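Local coordinates for putative O-acetylhomoserine (Thiol)-lyase (Campylobacter jejuni, PDB 4OC9), which probably catalyses the pyridoxal-phosphate-dependent transfer of an aminocarboxypropyl group from O-acetylhomoserine to a sulfur nucleophile, at residues Q113-S117 against H118-N122; H246-L250 against N251-L255; L369-S372 against K373-I377. All blocks are in the same frame, centred on the assembly; numbering follows the deposited sequence.

Contact 1: residues Q113-S117 against H118-N122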
# COMPACT_ATOMS: atom_id res chain seq x y z
N GLN D 113 19.74 -16.81 17.90
CA GLN D 113 20.38 -17.59 18.95
C GLN D 113 19.34 -18.05 19.95
O GLN D 113 19.35 -19.21 20.38
CB GLN D 113 21.51 -16.77 19.58
CG GLN D 113 22.33 -17.48 20.64
CD GLN D 113 23.58 -16.70 20.96
OE1 GLN D 113 23.89 -15.69 20.32
NE2 GLN D 113 24.33 -17.17 21.94
N THR D 114 18.45 -17.15 20.32
CA THR D 114 17.35 -17.46 21.25
C THR D 114 16.42 -18.51 20.63
O THR D 114 16.04 -19.48 21.27
CB THR D 114 16.56 -16.21 21.61
OG1 THR D 114 17.44 -15.30 22.30
CG2 THR D 114 15.43 -16.54 22.50
N LEU D 115 16.07 -18.30 19.37
CA LEU D 115 15.23 -19.26 18.63
C LEU D 115 15.77 -20.66 18.67
O LEU D 115 15.09 -21.62 19.02
CB LEU D 115 15.16 -18.86 17.14
CG LEU D 115 14.61 -19.93 16.19
CD1 LEU D 115 13.17 -20.28 16.49
CD2 LEU D 115 14.71 -19.51 14.75
N ILE D 116 17.02 -20.77 18.31
CA ILE D 116 17.68 -22.06 18.27
C ILE D 116 18.01 -22.68 19.64
O ILE D 116 17.65 -23.83 19.87
CB ILE D 116 18.97 -22.01 17.41
CG1 ILE D 116 18.63 -21.57 15.97
CG2 ILE D 116 19.66 -23.36 17.37
CD1 ILE D 116 19.81 -21.48 15.02
N SER D 117 18.65 -21.93 20.54
CA SER D 117 19.03 -22.48 21.86
C SER D 117 17.92 -22.56 22.89
O SER D 117 18.05 -23.34 23.83
CB SER D 117 20.23 -21.73 22.48
OG SER D 117 19.85 -20.44 22.90
N HIS D 118 16.85 -21.78 22.75
CA HIS D 118 15.77 -21.86 23.73
C HIS D 118 14.41 -22.23 23.18
O HIS D 118 13.83 -23.24 23.57
CB HIS D 118 15.63 -20.57 24.56
CG HIS D 118 16.85 -20.22 25.34
ND1 HIS D 118 17.23 -20.90 26.48
CD2 HIS D 118 17.76 -19.22 25.18
CE1 HIS D 118 18.34 -20.36 26.96
NE2 HIS D 118 18.67 -19.33 26.20
N THR D 119 13.89 -21.42 22.27
CA THR D 119 12.57 -21.65 21.70
C THR D 119 12.35 -23.00 21.02
O THR D 119 11.30 -23.63 21.24
CB THR D 119 12.20 -20.54 20.76
OG1 THR D 119 12.31 -19.32 21.47
CG2 THR D 119 10.77 -20.73 20.26
N LEU D 120 13.31 -23.49 20.25
CA LEU D 120 13.15 -24.80 19.61
C LEU D 120 13.06 -25.99 20.61
O LEU D 120 12.58 -27.07 20.21
CB LEU D 120 14.19 -25.08 18.53
CG LEU D 120 14.11 -24.21 17.27
CD1 LEU D 120 15.26 -24.55 16.35
CD2 LEU D 120 12.80 -24.41 16.54
N LYS D 121 13.50 -25.82 21.87
CA LYS D 121 13.39 -26.91 22.86
C LYS D 121 11.93 -27.30 23.02
O LYS D 121 11.60 -28.48 23.12
CB LYS D 121 13.89 -26.51 24.24
CG LYS D 121 15.37 -26.33 24.39
CD LYS D 121 15.68 -25.92 25.82
CE LYS D 121 17.21 -25.81 25.90
NZ LYS D 121 17.91 -25.51 27.18
N ASN D 122 11.06 -26.29 23.04
CA ASN D 122 9.61 -26.50 23.16
C ASN D 122 9.09 -27.47 22.13
O ASN D 122 8.05 -28.10 22.33
CB ASN D 122 8.88 -25.18 23.02
CG ASN D 122 9.13 -24.26 24.19
OD1 ASN D 122 8.88 -24.65 25.33
ND2 ASN D 122 9.56 -23.03 23.94

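Contact 2: residues H246-L250 against N251-L255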
# COMPACT_ATOMS: atom_id res chain seq x y z
N HIS D 246 -2.11 -37.80 1.58
CA HIS D 246 -2.52 -39.10 1.09
C HIS D 246 -1.38 -39.97 0.60
O HIS D 246 -1.37 -40.41 -0.55
CB HIS D 246 -3.59 -38.96 0.03
CG HIS D 246 -4.85 -38.38 0.57
ND1 HIS D 246 -5.82 -39.15 1.17
CD2 HIS D 246 -5.29 -37.10 0.64
CE1 HIS D 246 -6.82 -38.38 1.56
NE2 HIS D 246 -6.52 -37.13 1.25
N GLY D 247 -0.41 -40.20 1.49
CA GLY D 247 0.75 -41.03 1.19
C GLY D 247 1.82 -40.51 0.26
O GLY D 247 2.79 -41.22 -0.02
N LEU D 248 1.68 -39.29 -0.25
CA LEU D 248 2.69 -38.73 -1.15
C LEU D 248 4.08 -38.83 -0.55
O LEU D 248 4.28 -38.53 0.63
CB LEU D 248 2.42 -37.26 -1.42
CG LEU D 248 3.50 -36.56 -2.26
CD1 LEU D 248 3.63 -37.16 -3.66
CD2 LEU D 248 3.18 -35.07 -2.35
N ASN D 249 5.04 -39.26 -1.37
CA ASN D 249 6.43 -39.38 -0.92
C ASN D 249 7.20 -38.38 -1.75
O ASN D 249 7.27 -38.49 -2.98
CB ASN D 249 6.96 -40.82 -1.07
CG ASN D 249 8.37 -40.98 -0.51
OD1 ASN D 249 9.18 -40.05 -0.55
ND2 ASN D 249 8.67 -42.17 -0.02
N LEU D 250 7.76 -37.39 -1.07
CA LEU D 250 8.49 -36.32 -1.76
C LEU D 250 9.65 -36.75 -2.64
O LEU D 250 9.89 -36.10 -3.65
CB LEU D 250 8.96 -35.26 -0.76
CG LEU D 250 7.82 -34.53 -0.03
CD1 LEU D 250 8.33 -33.65 1.09
CD2 LEU D 250 6.97 -33.74 -1.02
N ASN D 251 10.33 -37.85 -2.31
CA ASN D 251 11.45 -38.28 -3.14
C ASN D 251 11.02 -38.71 -4.54
O ASN D 251 11.85 -38.96 -5.41
CB ASN D 251 12.32 -39.33 -2.47
CG ASN D 251 11.61 -40.65 -2.29
OD1 ASN D 251 10.70 -40.99 -3.03
ND2 ASN D 251 12.06 -41.43 -1.29
N THR D 252 9.71 -38.78 -4.76
CA THR D 252 9.15 -39.14 -6.07
C THR D 252 8.97 -37.95 -7.00
O THR D 252 8.69 -38.11 -8.18
CB THR D 252 7.73 -39.72 -5.83
OG1 THR D 252 7.86 -40.88 -5.01
CG2 THR D 252 6.88 -40.07 -7.09
N LEU D 253 9.14 -36.74 -6.47
CA LEU D 253 8.93 -35.52 -7.26
C LEU D 253 10.11 -34.96 -7.98
O LEU D 253 11.20 -34.90 -7.45
CB LEU D 253 8.37 -34.41 -6.34
CG LEU D 253 7.07 -34.69 -5.56
CD1 LEU D 253 6.76 -33.53 -4.63
CD2 LEU D 253 5.90 -34.97 -6.50
N ASP D 254 9.85 -34.47 -9.18
CA ASP D 254 10.88 -33.86 -9.97
C ASP D 254 10.68 -32.32 -9.78
O ASP D 254 10.31 -31.59 -10.71
CB ASP D 254 10.78 -34.30 -11.41
CG ASP D 254 11.93 -33.79 -12.27
OD1 ASP D 254 12.93 -33.28 -11.72
OD2 ASP D 254 11.83 -33.93 -13.50
N LEU D 255 10.91 -31.87 -8.55
CA LEU D 255 10.75 -30.47 -8.14
C LEU D 255 11.64 -30.21 -6.95
O LEU D 255 12.03 -31.14 -6.28
CB LEU D 255 9.32 -30.22 -7.66
CG LEU D 255 8.14 -30.38 -8.59
CD1 LEU D 255 6.86 -30.22 -7.80
CD2 LEU D 255 8.22 -29.37 -9.73

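Contact 3: residues L369-S372 against K373-I377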
# COMPACT_ATOMS: atom_id res chain seq x y z
N LEU D 369 19.04 -2.76 11.15
CA LEU D 369 20.30 -2.56 10.43
C LEU D 369 20.00 -2.62 8.93
O LEU D 369 19.03 -3.28 8.50
CB LEU D 369 21.39 -3.54 10.85
CG LEU D 369 21.32 -4.96 10.37
CD1 LEU D 369 21.98 -5.04 8.99
CD2 LEU D 369 22.17 -5.82 11.26
N GLY D 370 20.82 -1.95 8.14
CA GLY D 370 20.63 -1.94 6.72
C GLY D 370 19.65 -0.88 6.26
O GLY D 370 19.15 -0.95 5.15
N ASP D 371 19.33 0.08 7.12
CA ASP D 371 18.40 1.18 6.75
C ASP D 371 19.28 2.21 6.00
O ASP D 371 20.52 2.24 6.14
CB ASP D 371 17.74 1.77 8.02
CG ASP D 371 16.67 2.83 7.74
OD1 ASP D 371 16.54 3.34 6.62
OD2 ASP D 371 15.89 3.13 8.68
N SER D 372 18.64 3.00 5.17
CA SER D 372 19.36 4.02 4.42
C SER D 372 19.83 5.10 5.40
O SER D 372 20.76 5.87 5.09
CB SER D 372 18.45 4.57 3.36
OG SER D 372 17.24 4.97 3.97
N LYS D 373 19.18 5.17 6.57
CA LYS D 373 19.56 6.12 7.61
C LYS D 373 20.47 5.36 8.55
O LYS D 373 20.20 4.21 8.89
CB LYS D 373 18.42 6.71 8.42
CG LYS D 373 17.53 7.74 7.74
CD LYS D 373 16.66 7.20 6.63
CE LYS D 373 15.53 6.34 7.18
NZ LYS D 373 14.73 5.76 6.06
N SER D 374 21.56 6.01 8.95
CA SER D 374 22.51 5.38 9.85
C SER D 374 21.90 5.12 11.22
O SER D 374 21.18 5.96 11.72
CB SER D 374 23.80 6.19 9.98
OG SER D 374 24.45 6.24 8.73
N LEU D 375 22.23 3.98 11.80
CA LEU D 375 21.70 3.60 13.09
C LEU D 375 22.76 3.19 14.11
O LEU D 375 23.88 2.76 13.76
CB LEU D 375 20.78 2.39 12.93
CG LEU D 375 19.72 2.48 11.84
CD1 LEU D 375 18.94 1.19 11.78
CD2 LEU D 375 18.79 3.67 12.05
N ILE D 376 22.40 3.31 15.38
CA ILE D 376 23.32 2.98 16.47
C ILE D 376 22.62 2.29 17.60
O ILE D 376 21.47 2.54 17.86
CB ILE D 376 24.04 4.25 16.97
CG1 ILE D 376 25.03 3.91 18.10
CG2 ILE D 376 23.04 5.29 17.46
CD1 ILE D 376 25.96 5.05 18.50
N ILE D 377 23.34 1.41 18.27
CA ILE D 377 22.85 0.66 19.41
C ILE D 377 23.96 0.07 20.28
O ILE D 377 25.08 -0.08 19.83
CB ILE D 377 21.99 -0.50 18.96
CG1 ILE D 377 21.03 -0.80 20.15
CG2 ILE D 377 22.92 -1.61 18.37
CD1 ILE D 377 19.71 -1.32 19.68
O HOH W 1 21.44 2.02 8.73
O HOH W 2 13.30 3.78 7.74

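Contact 1: residues Q113-S117 against H118-N122
Thr114 meets His118 and Thr119, and Leu115 meets Leu120, where helix 110-119 widens into a pi-type turn near its C-terminal end. The helix belongs to a beta-alpha-beta unit, connecting strand 101-105 to strand 126-130 in the large sheet. The backbone bonds record the change of pitch. Thr114 O is gripped twice, by His118 N at 2.9 Å in the ordinary helical step and by Thr119 N at 3.1 Å in the wider one, the two donors arriving from opposite faces of its carbonyl plane. Leu120 N then skips Ile116 and bonds to Leu115 O at 2.9 Å, a second step of five residues.

Among the polar side chains, Ser117 OG turns back on its own helix and donates to Gln113 O at 2.8 Å, reaching it from above the carbonyl plane, on the face opposite Ser117 N. This bond is allowed by a chi1 of 71°, which sets OG between the backbone N and the carbonyl carbon. Thr114 OG1 bonds to Gly110 O one turn back in the same helix and to Gln386 OE1, and Thr119 OG1 to Asp269 of the second subunit.

Apolar packing falls on the buried side. Leu115 CD1 touches the branch carbon of Leu120, CG, at 4.1 Å, the two chains crossing at a slant, and both leucines continue into helix 84-93, Leu115 on Met85 and Phe89, Leu120 on Leu92. Leu115 also packs on Leu270 of the second subunit.

On the more open side, Lys121 stretches back beside the helix and brings CE to 3.3 Å from Ser117 O. The imidazole of His118 has Ser117 CB over one face, and its CD2 comes within 3.3 Å of Ser117 OG.

Contact 2: residues H246-L250 against N251-L255
The side-chain amides of Asn249 and Asn251 lie one over the other, their planes 26° apart. Asn249 OD1 sits above the face of the second amide, 3.0 Å from Asn251 CG, and the same oxygen accepts from Asn251 N at 3.0 Å. This closes an Asx turn that leads into a short 3-10 turn, in the loop between helices 225-229 and 257-270. Asn249 CG stands anti to its own N (chi1 -176°), an orientation that lets the carboxamide reach forward over the next residues. The amide nitrogens of both side chains are directed to Asn239: Asn251 ND2 bonds to its OD1, and Asn249 ND2 weakly to its O.

Two overlapping backbone bonds build the 3-10 turn. Thr252 N donates to Asn249 O and Leu253 N to Leu250 O, each at 3.0 Å. Asn249 thus offers both its carbonyl and its side-chain oxygen to the turn that follows it.

Beyond the turn the leucines come together. Leu253 points back at the preceding residues and takes Leu248 CD1 against its CD2 at 4.2 Å. Leu250 also packs on Phe238 and on Arg261 of helix 257-270, while its CD2 meets the other branch of Leu253, CD1, at 3.6 Å.

Contact 3: residues L369-S372 against K373-I377
The side chain of Lys373 curls back onto the carboxylate of Asp371 at a tight, buried turn that carries the chain from the loop after strand 364-365 into strand 375-377. Asp371 OD1 takes more than one donor. It forms a salt bridge with Lys373 NZ at 3.1 Å and takes a weak but nearly straight bond from Lys373 N at 3.2 Å, the pairing of an Asx turn. Ser372 N is also close, but so bent that a bond there is doubtful at best.

The lysine gets back to the carboxylate by folding: chi2 of 69° and chi3 of 71° bend its chain so that CE passes within 3.2 Å of Asp371 OD1. A water spans the other oxygen and the ammonium, lying 2.8 Å from Asp371 OD2 and accepting from Lys373 NZ at 3.0 Å. The ammonium has a further partner in Glu287 of the third subunit, its OE2 completing a second salt bridge, while OE1 of that same glutamate pairs with Ser372 OG. With two carboxylates as partners, Lys373 would be expected to keep its charge.

Another water lies between the backbone carbonyls of Asp371 and Lys373, 2.8 Å from Asp371 O, though which carbonyl it serves is open, since other acceptors compete for its two protons. Ser374 OG is met by Glu409 OE1 and Gly407 N.

Next to the polar turn, Leu375 CD1 rests against Asp371 CB at 4.0 Å, and Ile23 of the third subunit packs on Asp371, Lys373 and Leu375. Leu369 lies on Asn156 and on Tyr207, the neighbour of the cofactor lysine Lys206. The strand that follows runs between strands 364-365 and 401-405 of the five-stranded sheet, with Ile376 packed on Ile356 and Cys357 of helix 350-359.

Overall arrangement
Each contact is local, so none closes a long loop, and the three follow in series along the chain without nesting or crossing. Contact 1 comes first, at the end of the helix that links strands 101-105 and 126-130 of the seven-stranded sheet. Contact 2 shapes the loop ahead of helix 257-270, about 30 Å away between centres. Contact 3 then turns the chain into strand 375-377 of the smaller sheet, on the opposite side of the chain's centre from contact 2, their centres about 44 Å apart. All reach other subunits: 113-122 and 246-255 meet the second, 369-377 the third.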